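Side-chain contacts in protein kinase domain-containing protein (Chaetomium thermophilum, PDB 6Z3U), which probably phosphorylates serine and threonine residues of proteins, among them the RNA polymerase II C-terminal heptapeptide repeats, as the CDK7-type kinase of the CAK complex: residues Asp343-Arg348 and Asp358-Thr363; Val282-Ala287 and Arg362-Asp367; Ala195-Trp200 and Glu288-Ser293; Pro294-Asn299 and Thr306-His311. All coordinates share one frame; numbering follows the deposited sequence.

Interaction 1. Residues Asp343-Arg348 and Asp358-Thr363; sequences DAYMAR and DLLWRT
Tyr345 and Trp361 meet as an offset edge-to-face pair, the indole turning its edge to the phenol with the two planes at 72°. CD1 of Trp361 does the touching, 3.4 Å from Tyr345 CE1. With its CG anti to the backbone N (chi1 176°), the indole swings round to bring this edge across the phenol. Its pyrrole nitrogen NE1 is taken up by the carbonyl of Trp340. On the same side of the phenol plane, but across the ring from CE1, Leu360 CD1 lies obliquely 4.3 Å from Tyr345 CD2, in looser apolar contact. The two helices follow each other closely in the C-lobe of the kinase fold, and 353-363 corresponds to helix αH. Along that helix Arg362 NE forms a salt bridge with Asp358 OD2 at 3.3 Å, reaching it from above the carboxylate plane; OD2 also bonds His380, and OD1 pairs with Lys342. At the next residue, Thr363 OG1 turns back to give its hydrogen to Leu360 O over 2.6 Å.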
loop_
_atom_site.group_PDB
_atom_site.type_symbol
_atom_site.label_atom_id
_atom_site.label_comp_id
_atom_site.label_asym_id
_atom_site.label_seq_id
_atom_site.Cartn_x
_atom_site.Cartn_y
_atom_site.Cartn_z
ATOM N N ASP B 343 -12.401 -30.543 -22.197
ATOM C CA ASP B 343 -12.673 -31.972 -22.085
ATOM C C ASP B 343 -11.483 -32.712 -21.487
ATOM O O ASP B 343 -11.654 -33.620 -20.665
ATOM C CB ASP B 343 -13.029 -32.542 -23.457
ATOM C CG ASP B 343 -14.292 -31.929 -24.026
ATOM O OD1 ASP B 343 -14.836 -31.003 -23.385
ATOM O OD2 ASP B 343 -14.739 -32.372 -25.106
ATOM N N ALA B 344 -10.266 -32.323 -21.868
ATOM C CA ALA B 344 -9.088 -33.041 -21.401
ATOM C C ALA B 344 -8.944 -32.959 -19.890
ATOM O O ALA B 344 -8.392 -33.874 -19.269
ATOM C CB ALA B 344 -7.837 -32.487 -22.079
ATOM N N TYR B 345 -9.442 -31.886 -19.276
ATOM C CA TYR B 345 -9.349 -31.742 -17.830
ATOM C C TYR B 345 -10.398 -32.557 -17.091
ATOM O O TYR B 345 -10.237 -32.809 -15.892
ATOM C CB TYR B 345 -9.492 -30.270 -17.433
ATOM C CG TYR B 345 -8.319 -29.404 -17.830
ATOM C CD1 TYR B 345 -8.137 -29.010 -19.148
ATOM C CD2 TYR B 345 -7.398 -28.975 -16.885
ATOM C CE1 TYR B 345 -7.067 -28.217 -19.514
ATOM C CE2 TYR B 345 -6.327 -28.180 -17.242
ATOM C CZ TYR B 345 -6.167 -27.803 -18.557
ATOM O OH TYR B 345 -5.101 -27.017 -18.918
ATOM N N MET B 346 -11.461 -32.979 -17.779
ATOM C CA MET B 346 -12.566 -33.652 -17.102
ATOM C C MET B 346 -12.106 -34.947 -16.447
ATOM O O MET B 346 -12.586 -35.309 -15.366
ATOM C CB MET B 346 -13.690 -33.929 -18.100
ATOM C CG MET B 346 -15.083 -33.910 -17.495
ATOM S SD MET B 346 -15.602 -32.268 -16.968
ATOM C CE MET B 346 -15.663 -31.396 -18.536
ATOM N N ALA B 347 -11.175 -35.661 -17.086
ATOM C CA ALA B 347 -10.787 -36.980 -16.601
ATOM C C ALA B 347 -10.158 -36.909 -15.215
ATOM O O ALA B 347 -10.458 -37.736 -14.346
ATOM C CB ALA B 347 -9.822 -37.633 -17.588
ATOM N N ARG B 348 -9.270 -35.940 -14.994
ATOM C CA ARG B 348 -8.554 -35.840 -13.730
ATOM C C ARG B 348 -9.268 -34.943 -12.726
ATOM O O ARG B 348 -9.282 -35.244 -11.527
ATOM C CB ARG B 348 -7.137 -35.314 -13.980
ATOM C CG ARG B 348 -6.182 -35.476 -12.808
ATOM C CD ARG B 348 -4.792 -34.960 -13.160
ATOM N NE ARG B 348 -3.831 -35.180 -12.083
ATOM C CZ ARG B 348 -2.561 -34.788 -12.121
ATOM N NH1 ARG B 348 -1.758 -35.031 -11.093
ATOM N NH2 ARG B 348 -2.090 -34.156 -13.189
ATOM N N ASP B 358 -14.830 -26.104 -16.190
ATOM C CA ASP B 358 -14.869 -24.918 -17.040
ATOM C C ASP B 358 -14.147 -23.761 -16.365
ATOM O O ASP B 358 -13.320 -23.082 -16.981
ATOM C CB ASP B 358 -16.320 -24.550 -17.350
ATOM C CG ASP B 358 -16.438 -23.376 -18.303
ATOM O OD1 ASP B 358 -16.089 -23.537 -19.489
ATOM O OD2 ASP B 358 -16.889 -22.294 -17.873
ATOM N N LEU B 359 -14.443 -23.530 -15.085
ATOM C CA LEU B 359 -13.771 -22.469 -14.342
ATOM C C LEU B 359 -12.276 -22.744 -14.223
ATOM O O LEU B 359 -11.449 -21.856 -14.454
ATOM C CB LEU B 359 -14.404 -22.326 -12.958
ATOM C CG LEU B 359 -13.856 -21.225 -12.052
ATOM C CD1 LEU B 359 -14.052 -19.878 -12.704
ATOM C CD2 LEU B 359 -14.523 -21.267 -10.686
ATOM N N LEU B 360 -11.911 -23.974 -13.850
ATOM C CA LEU B 360 -10.500 -24.325 -13.719
ATOM C C LEU B 360 -9.744 -24.024 -15.006
ATOM O O LEU B 360 -8.660 -23.429 -14.984
ATOM C CB LEU B 360 -10.362 -25.804 -13.358
ATOM C CG LEU B 360 -9.148 -26.273 -12.547
ATOM C CD1 LEU B 360 -8.725 -27.668 -13.009
ATOM C CD2 LEU B 360 -7.971 -25.319 -12.612
ATOM N N TRP B 361 -10.316 -24.414 -16.144
ATOM C CA TRP B 361 -9.639 -24.235 -17.424
ATOM C C TRP B 361 -9.470 -22.764 -17.775
ATOM O O TRP B 361 -8.464 -22.387 -18.389
ATOM C CB TRP B 361 -10.425 -24.961 -18.514
ATOM C CG TRP B 361 -9.895 -24.774 -19.891
ATOM C CD1 TRP B 361 -8.837 -25.422 -20.458
ATOM C CD2 TRP B 361 -10.409 -23.890 -20.890
ATOM N NE1 TRP B 361 -8.658 -24.990 -21.752
ATOM C CE2 TRP B 361 -9.613 -24.051 -22.040
ATOM C CE3 TRP B 361 -11.462 -22.973 -20.922
ATOM C CZ2 TRP B 361 -9.835 -23.329 -23.206
ATOM C CZ3 TRP B 361 -11.684 -22.261 -22.082
ATOM C CH2 TRP B 361 -10.873 -22.441 -23.207
ATOM N N ARG B 362 -10.432 -21.917 -17.403
ATOM C CA ARG B 362 -10.306 -20.497 -17.709
ATOM C C ARG B 362 -9.232 -19.832 -16.859
ATOM O O ARG B 362 -8.611 -18.859 -17.302
ATOM C CB ARG B 362 -11.644 -19.786 -17.519
ATOM C CG ARG B 362 -12.732 -20.248 -18.477
ATOM C CD ARG B 362 -13.898 -19.272 -18.515
ATOM N NE ARG B 362 -15.086 -19.857 -19.137
ATOM C CZ ARG B 362 -15.283 -19.950 -20.448
ATOM N NH1 ARG B 362 -14.368 -19.501 -21.298
ATOM N NH2 ARG B 362 -16.398 -20.498 -20.914
ATOM N N THR B 363 -8.998 -20.329 -15.641
ATOM C CA THR B 363 -7.963 -19.753 -14.793
ATOM C C THR B 363 -6.560 -20.153 -15.225
ATOM O O THR B 363 -5.593 -19.496 -14.826
ATOM C CB THR B 363 -8.156 -20.172 -13.334
ATOM O OG1 THR B 363 -7.998 -21.592 -13.220
ATOM C CG2 THR B 363 -9.533 -19.773 -12.832
#

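Interaction 2. Residues Val282-Ala287 and Arg362-Asp367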
loop_
_atom_site.group_PDB
_atom_site.type_symbol
_atom_site.label_atom_id
_atom_site.label_comp_id
_atom_site.label_asym_id
_atom_site.label_seq_id
_atom_site.Cartn_x
_atom_site.Cartn_y
_atom_site.Cartn_z
ATOM N N VAL B 282 -4.564 -19.069 -8.161
ATOM C CA VAL B 282 -5.851 -19.602 -7.727
ATOM C C VAL B 282 -6.178 -20.872 -8.497
ATOM O O VAL B 282 -6.631 -21.869 -7.921
ATOM C CB VAL B 282 -6.949 -18.539 -7.894
ATOM C CG1 VAL B 282 -8.320 -19.165 -7.745
ATOM C CG2 VAL B 282 -6.754 -17.435 -6.877
ATOM N N GLY B 283 -5.947 -20.861 -9.811
ATOM C CA GLY B 283 -6.176 -22.060 -10.596
ATOM C C GLY B 283 -5.389 -23.249 -10.081
ATOM O O GLY B 283 -5.876 -24.380 -10.096
ATOM N N MET B 284 -4.160 -23.010 -9.618
ATOM C CA MET B 284 -3.355 -24.099 -9.072
ATOM C C MET B 284 -3.857 -24.539 -7.702
ATOM O O MET B 284 -3.787 -25.729 -7.374
ATOM C CB MET B 284 -1.887 -23.680 -8.998
ATOM C CG MET B 284 -1.230 -23.546 -10.362
ATOM S SD MET B 284 -1.216 -25.115 -11.252
ATOM C CE MET B 284 -1.135 -24.555 -12.949
ATOM N N VAL B 285 -4.355 -23.603 -6.891
ATOM C CA VAL B 285 -4.982 -23.984 -5.628
ATOM C C VAL B 285 -6.272 -24.747 -5.891
ATOM O O VAL B 285 -6.572 -25.743 -5.222
ATOM C CB VAL B 285 -5.226 -22.739 -4.756
ATOM C CG1 VAL B 285 -6.093 -23.088 -3.564
ATOM C CG2 VAL B 285 -3.904 -22.148 -4.295
ATOM N N PHE B 286 -7.053 -24.300 -6.874
ATOM C CA PHE B 286 -8.249 -25.038 -7.263
ATOM C C PHE B 286 -7.885 -26.456 -7.681
ATOM O O PHE B 286 -8.469 -27.431 -7.194
ATOM C CB PHE B 286 -8.956 -24.299 -8.401
ATOM C CG PHE B 286 -10.356 -24.778 -8.683
ATOM C CD1 PHE B 286 -10.951 -25.764 -7.917
ATOM C CD2 PHE B 286 -11.070 -24.239 -9.740
ATOM C CE1 PHE B 286 -12.234 -26.197 -8.194
ATOM C CE2 PHE B 286 -12.353 -24.666 -10.022
ATOM C CZ PHE B 286 -12.934 -25.648 -9.249
ATOM N N ALA B 287 -6.901 -26.590 -8.570
ATOM C CA ALA B 287 -6.501 -27.915 -9.031
ATOM C C ALA B 287 -5.950 -28.750 -7.886
ATOM O O ALA B 287 -6.231 -29.950 -7.795
ATOM C CB ALA B 287 -5.466 -27.795 -10.149
ATOM N N ARG B 362 -10.432 -21.917 -17.403
ATOM C CA ARG B 362 -10.306 -20.497 -17.709
ATOM C C ARG B 362 -9.232 -19.832 -16.859
ATOM O O ARG B 362 -8.611 -18.859 -17.302
ATOM C CB ARG B 362 -11.644 -19.786 -17.519
ATOM C CG ARG B 362 -12.732 -20.248 -18.477
ATOM C CD ARG B 362 -13.898 -19.272 -18.515
ATOM N NE ARG B 362 -15.086 -19.857 -19.137
ATOM C CZ ARG B 362 -15.283 -19.950 -20.448
ATOM N NH1 ARG B 362 -14.368 -19.501 -21.298
ATOM N NH2 ARG B 362 -16.398 -20.498 -20.914
ATOM N N THR B 363 -8.998 -20.329 -15.641
ATOM C CA THR B 363 -7.963 -19.753 -14.793
ATOM C C THR B 363 -6.560 -20.153 -15.225
ATOM O O THR B 363 -5.593 -19.496 -14.826
ATOM C CB THR B 363 -8.156 -20.172 -13.334
ATOM O OG1 THR B 363 -7.998 -21.592 -13.220
ATOM C CG2 THR B 363 -9.533 -19.773 -12.832
ATOM N N LEU B 364 -6.424 -21.204 -16.030
ATOM C CA LEU B 364 -5.126 -21.709 -16.459
ATOM C C LEU B 364 -4.907 -21.477 -17.951
ATOM O O LEU B 364 -4.374 -22.332 -18.660
ATOM C CB LEU B 364 -4.990 -23.191 -16.124
ATOM C CG LEU B 364 -5.205 -23.543 -14.650
ATOM C CD1 LEU B 364 -4.938 -25.025 -14.405
ATOM C CD2 LEU B 364 -4.335 -22.681 -13.747
ATOM N N GLN B 365 -5.325 -20.313 -18.442
ATOM C CA GLN B 365 -5.007 -19.907 -19.802
ATOM C C GLN B 365 -3.571 -19.405 -19.857
ATOM O O GLN B 365 -3.152 -18.602 -19.018
ATOM C CB GLN B 365 -5.969 -18.821 -20.281
ATOM C CG GLN B 365 -7.407 -19.290 -20.412
ATOM C CD GLN B 365 -7.558 -20.392 -21.438
ATOM O OE1 GLN B 365 -7.384 -20.170 -22.637
ATOM N NE2 GLN B 365 -7.871 -21.592 -20.971
ATOM N N LEU B 366 -2.822 -19.874 -20.855
ATOM C CA LEU B 366 -1.414 -19.509 -20.956
ATOM C C LEU B 366 -1.250 -18.005 -21.133
ATOM O O LEU B 366 -0.522 -17.353 -20.375
ATOM C CB LEU B 366 -0.768 -20.269 -22.112
ATOM C CG LEU B 366 -0.768 -21.789 -21.943
ATOM C CD1 LEU B 366 -0.422 -22.474 -23.250
ATOM C CD2 LEU B 366 0.202 -22.201 -20.849
ATOM N N ASP B 367 -1.923 -17.436 -22.121
ATOM C CA ASP B 367 -1.841 -16.000 -22.351
ATOM C C ASP B 367 -2.642 -15.278 -21.275
ATOM O O ASP B 367 -3.864 -15.460 -21.203
ATOM C CB ASP B 367 -2.371 -15.664 -23.739
ATOM C CG ASP B 367 -2.074 -14.239 -24.146
ATOM O OD1 ASP B 367 -1.704 -13.428 -23.272
ATOM O OD2 ASP B 367 -2.203 -13.932 -25.349
#
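Gly283 and Thr363 come nearest each other, CA to CA 5.1 Å, where helix 276-291 (αF of the kinase C-lobe) passes the end of helix 353-363 and the chain that leaves it. A CB on Gly283 would run into Thr363 OG1 and Leu364 CD2, so both side chains pack directly on the glycine backbone. The Thr363 hydroxyl lies over the glycine, its OG1 3.2 Å from Gly283 CA. This oxygen sits between its own backbone N and carbonyl carbon (chi1 64°), the rotation that also serves its bond to Leu360 O. Beside it, Leu364 CD2 rests 3.7 Å from Gly283 CA. The same methyl meets the end of Met284, whose CE comes to 3.8 Å from Leu364 CD2. A bend at chi2 (-62°) turns the thioether chain so that its terminal methyl reaches the leucine. Phe286, farther along αF, packs on Leu359 and Leu360 instead. No hydrogen bond joins the two segments: the sole polar side-chain atom in the interface, the threonine hydroxyl, is satisfied by a carbonyl of its own helix, so the contact is van der Waals packing of hydroxyl and methyl groups on buried backbone and thioether.

Interaction 3. Residues Ala195-Trp200 and Glu288-Ser293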
loop_
_atom_site.group_PDB
_atom_site.type_symbol
_atom_site.label_atom_id
_atom_site.label_comp_id
_atom_site.label_asym_id
_atom_site.label_seq_id
_atom_site.Cartn_x
_atom_site.Cartn_y
_atom_site.Cartn_z
ATOM N N ALA B 195 -18.650 -30.059 -2.686
ATOM C CA ALA B 195 -19.362 -28.917 -2.124
ATOM C C ALA B 195 -18.476 -28.120 -1.178
ATOM O O ALA B 195 -18.642 -26.903 -1.052
ATOM C CB ALA B 195 -20.624 -29.385 -1.402
ATOM N N ASP B 196 -17.530 -28.782 -0.510
ATOM C CA ASP B 196 -16.593 -28.064 0.349
ATOM C C ASP B 196 -15.564 -27.303 -0.477
ATOM O O ASP B 196 -15.196 -26.174 -0.135
ATOM C CB ASP B 196 -15.909 -29.042 1.299
ATOM C CG ASP B 196 -16.897 -29.769 2.184
ATOM O OD1 ASP B 196 -17.836 -29.109 2.676
ATOM O OD2 ASP B 196 -16.747 -30.995 2.376
ATOM N N ILE B 197 -15.082 -27.909 -1.563
ATOM C CA ILE B 197 -14.177 -27.198 -2.459
ATOM C C ILE B 197 -14.839 -25.923 -2.964
ATOM O O ILE B 197 -14.218 -24.854 -3.002
ATOM C CB ILE B 197 -13.747 -28.118 -3.617
ATOM C CG1 ILE B 197 -12.995 -29.333 -3.067
ATOM C CG2 ILE B 197 -12.889 -27.351 -4.621
ATOM C CD1 ILE B 197 -12.594 -30.343 -4.125
ATOM N N LYS B 198 -16.110 -26.017 -3.362
ATOM C CA LYS B 198 -16.821 -24.847 -3.865
ATOM C C LYS B 198 -16.938 -23.769 -2.793
ATOM O O LYS B 198 -16.887 -22.572 -3.097
ATOM C CB LYS B 198 -18.205 -25.254 -4.372
ATOM C CG LYS B 198 -18.998 -24.111 -4.987
ATOM C CD LYS B 198 -20.357 -24.561 -5.513
ATOM C CE LYS B 198 -20.227 -25.441 -6.746
ATOM N NZ LYS B 198 -21.554 -25.788 -7.327
ATOM N N ALA B 199 -17.104 -24.173 -1.531
ATOM C CA ALA B 199 -17.201 -23.189 -0.459
ATOM C C ALA B 199 -15.865 -22.494 -0.227
ATOM O O ALA B 199 -15.814 -21.268 -0.076
ATOM C CB ALA B 199 -17.686 -23.858 0.825
ATOM N N TRP B 200 -14.774 -23.262 -0.195
ATOM C CA TRP B 200 -13.452 -22.668 -0.015
ATOM C C TRP B 200 -13.094 -21.770 -1.191
ATOM O O TRP B 200 -12.678 -20.620 -1.008
ATOM C CB TRP B 200 -12.407 -23.770 0.157
ATOM C CG TRP B 200 -12.460 -24.462 1.486
ATOM C CD1 TRP B 200 -12.801 -23.908 2.687
ATOM C CD2 TRP B 200 -12.173 -25.840 1.748
ATOM N NE1 TRP B 200 -12.735 -24.855 3.680
ATOM C CE2 TRP B 200 -12.353 -26.050 3.129
ATOM C CE3 TRP B 200 -11.779 -26.917 0.947
ATOM C CZ2 TRP B 200 -12.150 -27.291 3.728
ATOM C CZ3 TRP B 200 -11.581 -28.149 1.545
ATOM C CH2 TRP B 200 -11.765 -28.325 2.922
ATOM N N GLU B 288 -5.150 -28.138 -7.011
ATOM C CA GLU B 288 -4.592 -28.878 -5.884
ATOM C C GLU B 288 -5.678 -29.379 -4.943
ATOM O O GLU B 288 -5.535 -30.452 -4.344
ATOM C CB GLU B 288 -3.602 -28.001 -5.120
ATOM C CG GLU B 288 -2.995 -28.680 -3.913
ATOM C CD GLU B 288 -1.750 -27.973 -3.434
ATOM O OE1 GLU B 288 -1.254 -28.314 -2.339
ATOM O OE2 GLU B 288 -1.265 -27.075 -4.160
ATOM N N LEU B 289 -6.763 -28.617 -4.784
ATOM C CA LEU B 289 -7.859 -29.070 -3.932
ATOM C C LEU B 289 -8.518 -30.318 -4.502
ATOM O O LEU B 289 -8.901 -31.223 -3.754
ATOM C CB LEU B 289 -8.886 -27.953 -3.763
ATOM C CG LEU B 289 -8.547 -26.914 -2.696
ATOM C CD1 LEU B 289 -9.358 -25.646 -2.908
ATOM C CD2 LEU B 289 -8.795 -27.484 -1.310
ATOM N N ILE B 290 -8.646 -30.389 -5.829
ATOM C CA ILE B 290 -9.389 -31.482 -6.447
ATOM C C ILE B 290 -8.617 -32.791 -6.339
ATOM O O ILE B 290 -9.197 -33.843 -6.045
ATOM C CB ILE B 290 -9.718 -31.138 -7.912
ATOM C CG1 ILE B 290 -10.709 -29.972 -7.970
ATOM C CG2 ILE B 290 -10.277 -32.360 -8.620
ATOM C CD1 ILE B 290 -10.886 -29.379 -9.348
ATOM N N ILE B 291 -7.305 -32.758 -6.585
ATOM C CA ILE B 291 -6.489 -33.964 -6.527
ATOM C C ILE B 291 -5.743 -34.109 -5.205
ATOM O O ILE B 291 -5.008 -35.089 -5.024
ATOM C CB ILE B 291 -5.493 -34.015 -7.704
ATOM C CG1 ILE B 291 -4.509 -32.847 -7.647
ATOM C CG2 ILE B 291 -6.243 -33.981 -9.022
ATOM C CD1 ILE B 291 -3.284 -33.046 -8.520
ATOM N N ARG B 292 -5.896 -33.157 -4.281
ATOM C CA ARG B 292 -5.245 -33.220 -2.968
ATOM C C ARG B 292 -3.740 -33.432 -3.096
ATOM O O ARG B 292 -3.117 -34.116 -2.279
ATOM C CB ARG B 292 -5.870 -34.302 -2.083
ATOM C CG ARG B 292 -7.151 -33.850 -1.409
ATOM C CD ARG B 292 -7.645 -34.842 -0.370
ATOM N NE ARG B 292 -7.239 -34.478 0.985
ATOM C CZ ARG B 292 -7.862 -34.881 2.090
ATOM N NH1 ARG B 292 -7.417 -34.494 3.276
ATOM N NH2 ARG B 292 -8.934 -35.660 2.013
ATOM N N SER B 293 -3.150 -32.848 -4.133
ATOM C CA SER B 293 -1.705 -32.803 -4.286
ATOM C C SER B 293 -1.372 -31.687 -5.263
ATOM O O SER B 293 -2.209 -31.318 -6.095
ATOM C CB SER B 293 -1.153 -34.146 -4.786
ATOM O OG SER B 293 -1.275 -34.245 -6.192
#
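Leu289 opens the contact by touching both Ile197 and Trp200, the two residues that helix 194-213 (αE) turns toward helix 276-291 (αF). Its CB lies 4.1 Å from Ile197 CG2, the two side chains sliding past each other in opposite directions. Its branch end reaches farther, with CD2 3.8 Å from Trp200 CE3 and only slightly more from CZ3, so the methyl meets the six-membered part of the indole obliquely. The leucine carbonyl is also approached: Ile197 CD1 is 3.8 Å from Leu289 O, which accepts a hydrogen bond from the Tyr192 hydroxyl. Tyr192 in turn meets Trp200 edge-to-face. Next comes Ile290, where Ile197 CD1 reaches the backbone at 4.1 Å from CA and the side chain at 4.3 Å from CG1. The extended CG1 branch of Ile197 (chi2 177°) carries CD1 to this point. Ile291 turns away, to pack on Arg348 and Phe349 of helix 342-349. At Arg292 the chain leaves the helix with positive phi (53°), and the guanidinium bonds the carbonyls of Ile184 and Val190, tying the helix end to the region before αE. The contact between αE and αF is thus wholly apolar in its side chains, held in the C-lobe core by dispersion and hydrocarbon burial; no polar bond joins the two segments, and the one carbonyl that Ile197 touches, Leu289 O, is satisfied by Tyr192 from outside.

Interaction 4. Residues Pro294-Asn299 and Thr306-His311; sequences PFLPGN and TLICKH
Leu296 makes the main apolar contacts; with CG anti to the carbonyl carbon (chi1 -48°), its fork is turned onto helix 301-311. The leucine and Ile308 side chains cross at about a right angle, with Leu296 CD1 3.5 Å from Ile308 CG1. Leu296 CD2 lies 3.4 Å from His311 CD2 on one side and, on another, sits over the centre of the Phe295 ring, 4.0 Å above its plane. Nearer the backbone, Leu296 CB packs on Leu307 CB at 4.0 Å. Shortening Leu296 to an alanine would remove both methyls and is likely to leave a gap between Ile308, His311 and the face of Phe295. Leu307 sends CD1 against the turning chain, 3.3 Å from Gly298 N and 4.2 Å from Pro297 CD. The aromatic pair is loose: the Phe295 and His311 rings, inclined by 30°, are slid apart with centroids 5.6 Å from each other and barely overlap. Among polar contacts, the amide of Gln304 bonds both Leu296 O and Gly298 N, bridging the inverse gamma turn centred on Pro297, whose own Gly298 N to Leu296 O bond is weak. This is the αF-αG connection of the protein kinase C-lobe, a loop folded back onto the helix it leads into.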
loop_
_atom_site.group_PDB
_atom_site.type_symbol
_atom_site.label_atom_id
_atom_site.label_comp_id
_atom_site.label_asym_id
_atom_site.label_seq_id
_atom_site.Cartn_x
_atom_site.Cartn_y
_atom_site.Cartn_z
ATOM N N PRO B 294 -0.164 -31.125 -5.191
ATOM C CA PRO B 294 0.188 -30.036 -6.110
ATOM C C PRO B 294 0.068 -30.482 -7.560
ATOM O O PRO B 294 0.487 -31.580 -7.931
ATOM C CB PRO B 294 1.637 -29.702 -5.735
ATOM C CG PRO B 294 1.828 -30.261 -4.359
ATOM C CD PRO B 294 0.945 -31.466 -4.282
ATOM N N PHE B 295 -0.535 -29.620 -8.382
ATOM C CA PHE B 295 -0.743 -29.962 -9.785
ATOM C C PHE B 295 0.589 -30.069 -10.519
ATOM O O PHE B 295 0.906 -31.105 -11.114
ATOM C CB PHE B 295 -1.645 -28.919 -10.447
ATOM C CG PHE B 295 -2.022 -29.247 -11.870
ATOM C CD1 PHE B 295 -1.978 -30.549 -12.340
ATOM C CD2 PHE B 295 -2.413 -28.243 -12.739
ATOM C CE1 PHE B 295 -2.324 -30.843 -13.644
ATOM C CE2 PHE B 295 -2.758 -28.532 -14.045
ATOM C CZ PHE B 295 -2.713 -29.833 -14.498
ATOM N N LEU B 296 1.387 -28.995 -10.487
ATOM C CA LEU B 296 2.678 -28.919 -11.164
ATOM C C LEU B 296 3.744 -28.571 -10.124
ATOM O O LEU B 296 4.086 -27.396 -9.949
ATOM C CB LEU B 296 2.662 -27.871 -12.276
ATOM C CG LEU B 296 1.481 -27.930 -13.240
ATOM C CD1 LEU B 296 1.499 -26.730 -14.175
ATOM C CD2 LEU B 296 1.500 -29.226 -14.026
ATOM N N PRO B 297 4.283 -29.568 -9.422
ATOM C CA PRO B 297 5.324 -29.289 -8.412
ATOM C C PRO B 297 6.731 -29.400 -8.993
ATOM O O PRO B 297 7.490 -30.346 -8.735
ATOM C CB PRO B 297 5.034 -30.351 -7.346
ATOM C CG PRO B 297 4.294 -31.464 -8.069
ATOM C CD PRO B 297 3.949 -30.997 -9.461
ATOM N N GLY B 298 7.091 -28.412 -9.808
ATOM C CA GLY B 298 8.423 -28.384 -10.381
ATOM C C GLY B 298 9.458 -27.975 -9.348
ATOM O O GLY B 298 9.205 -27.142 -8.477
ATOM N N ASN B 299 10.637 -28.582 -9.447
ATOM C CA ASN B 299 11.739 -28.268 -8.550
ATOM C C ASN B 299 12.643 -27.163 -9.081
ATOM O O ASN B 299 13.446 -26.621 -8.315
ATOM C CB ASN B 299 12.573 -29.526 -8.289
ATOM C CG ASN B 299 11.745 -30.666 -7.729
ATOM O OD1 ASN B 299 11.751 -31.774 -8.264
ATOM N ND2 ASN B 299 11.020 -30.394 -6.649
ATOM N N THR B 306 8.552 -26.885 -18.152
ATOM C CA THR B 306 8.264 -28.156 -18.807
ATOM C C THR B 306 6.942 -28.733 -18.319
ATOM O O THR B 306 6.162 -29.275 -19.110
ATOM C CB THR B 306 9.403 -29.144 -18.556
ATOM O OG1 THR B 306 10.634 -28.594 -19.042
ATOM C CG2 THR B 306 9.135 -30.462 -19.258
ATOM N N LEU B 307 6.666 -28.613 -17.019
ATOM C CA LEU B 307 5.429 -29.162 -16.477
ATOM C C LEU B 307 4.214 -28.456 -17.063
ATOM O O LEU B 307 3.231 -29.105 -17.436
ATOM C CB LEU B 307 5.431 -29.055 -14.954
ATOM C CG LEU B 307 6.267 -30.091 -14.199
ATOM C CD1 LEU B 307 6.275 -29.786 -12.706
ATOM C CD2 LEU B 307 5.752 -31.496 -14.451
ATOM N N ILE B 308 4.261 -27.126 -17.159
ATOM C CA ILE B 308 3.141 -26.400 -17.749
ATOM C C ILE B 308 2.960 -26.815 -19.202
ATOM O O ILE B 308 1.831 -26.993 -19.677
ATOM C CB ILE B 308 3.346 -24.883 -17.604
ATOM C CG1 ILE B 308 3.324 -24.496 -16.124
ATOM C CG2 ILE B 308 2.267 -24.127 -18.367
ATOM C CD1 ILE B 308 3.695 -23.057 -15.851
ATOM N N CYS B 309 4.066 -26.983 -19.931
ATOM C CA CYS B 309 3.974 -27.459 -21.307
ATOM C C CYS B 309 3.342 -28.844 -21.366
ATOM O O CYS B 309 2.538 -29.133 -22.260
ATOM C CB CYS B 309 5.361 -27.477 -21.951
ATOM S SG CYS B 309 6.055 -25.843 -22.319
ATOM N N LYS B 310 3.691 -29.715 -20.419
ATOM C CA LYS B 310 3.202 -31.088 -20.458
ATOM C C LYS B 310 1.716 -31.153 -20.120
ATOM O O LYS B 310 0.939 -31.810 -20.821
ATOM C CB LYS B 310 4.024 -31.956 -19.500
ATOM C CG LYS B 310 3.631 -33.425 -19.464
ATOM C CD LYS B 310 4.332 -34.151 -18.322
ATOM C CE LYS B 310 3.853 -35.594 -18.183
ATOM N NZ LYS B 310 4.399 -36.491 -19.242
ATOM N N HIS B 311 1.301 -30.465 -19.054
ATOM C CA HIS B 311 -0.036 -30.635 -18.503
ATOM C C HIS B 311 -1.034 -29.573 -18.943
ATOM O O HIS B 311 -2.242 -29.812 -18.839
ATOM C CB HIS B 311 0.016 -30.649 -16.968
ATOM C CG HIS B 311 0.621 -31.891 -16.387
ATOM N ND1 HIS B 311 1.235 -32.856 -17.155
ATOM C CD2 HIS B 311 0.687 -32.331 -15.108
ATOM C CE1 HIS B 311 1.660 -33.834 -16.374
ATOM N NE2 HIS B 311 1.339 -33.540 -15.127
#

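All four contacts lie in the C-lobe, three of them around helix 276-291 or the loop that follows it. Interactions 1 and 2 share helix 353-363, and their centres are 9 Å apart; Leu360 CD2 reaches Gly283 O at 3.4 Å. Interaction 3 uses the next turn of the helix in interaction 2, where Phe286 CE1 lies 3.8 Å from Ile197 CG2. Interaction 4 adjoins interaction 2 through Met284 CE and Leu296 CD1, 3.6 Å apart, and interaction 1 through Arg348, which packs on Phe295 and His311. Interaction 2 comes within about 11 Å, side chain to side chain from Met284, of Asp220, the predicted catalytic proton acceptor; the others lie away from the annotated sites.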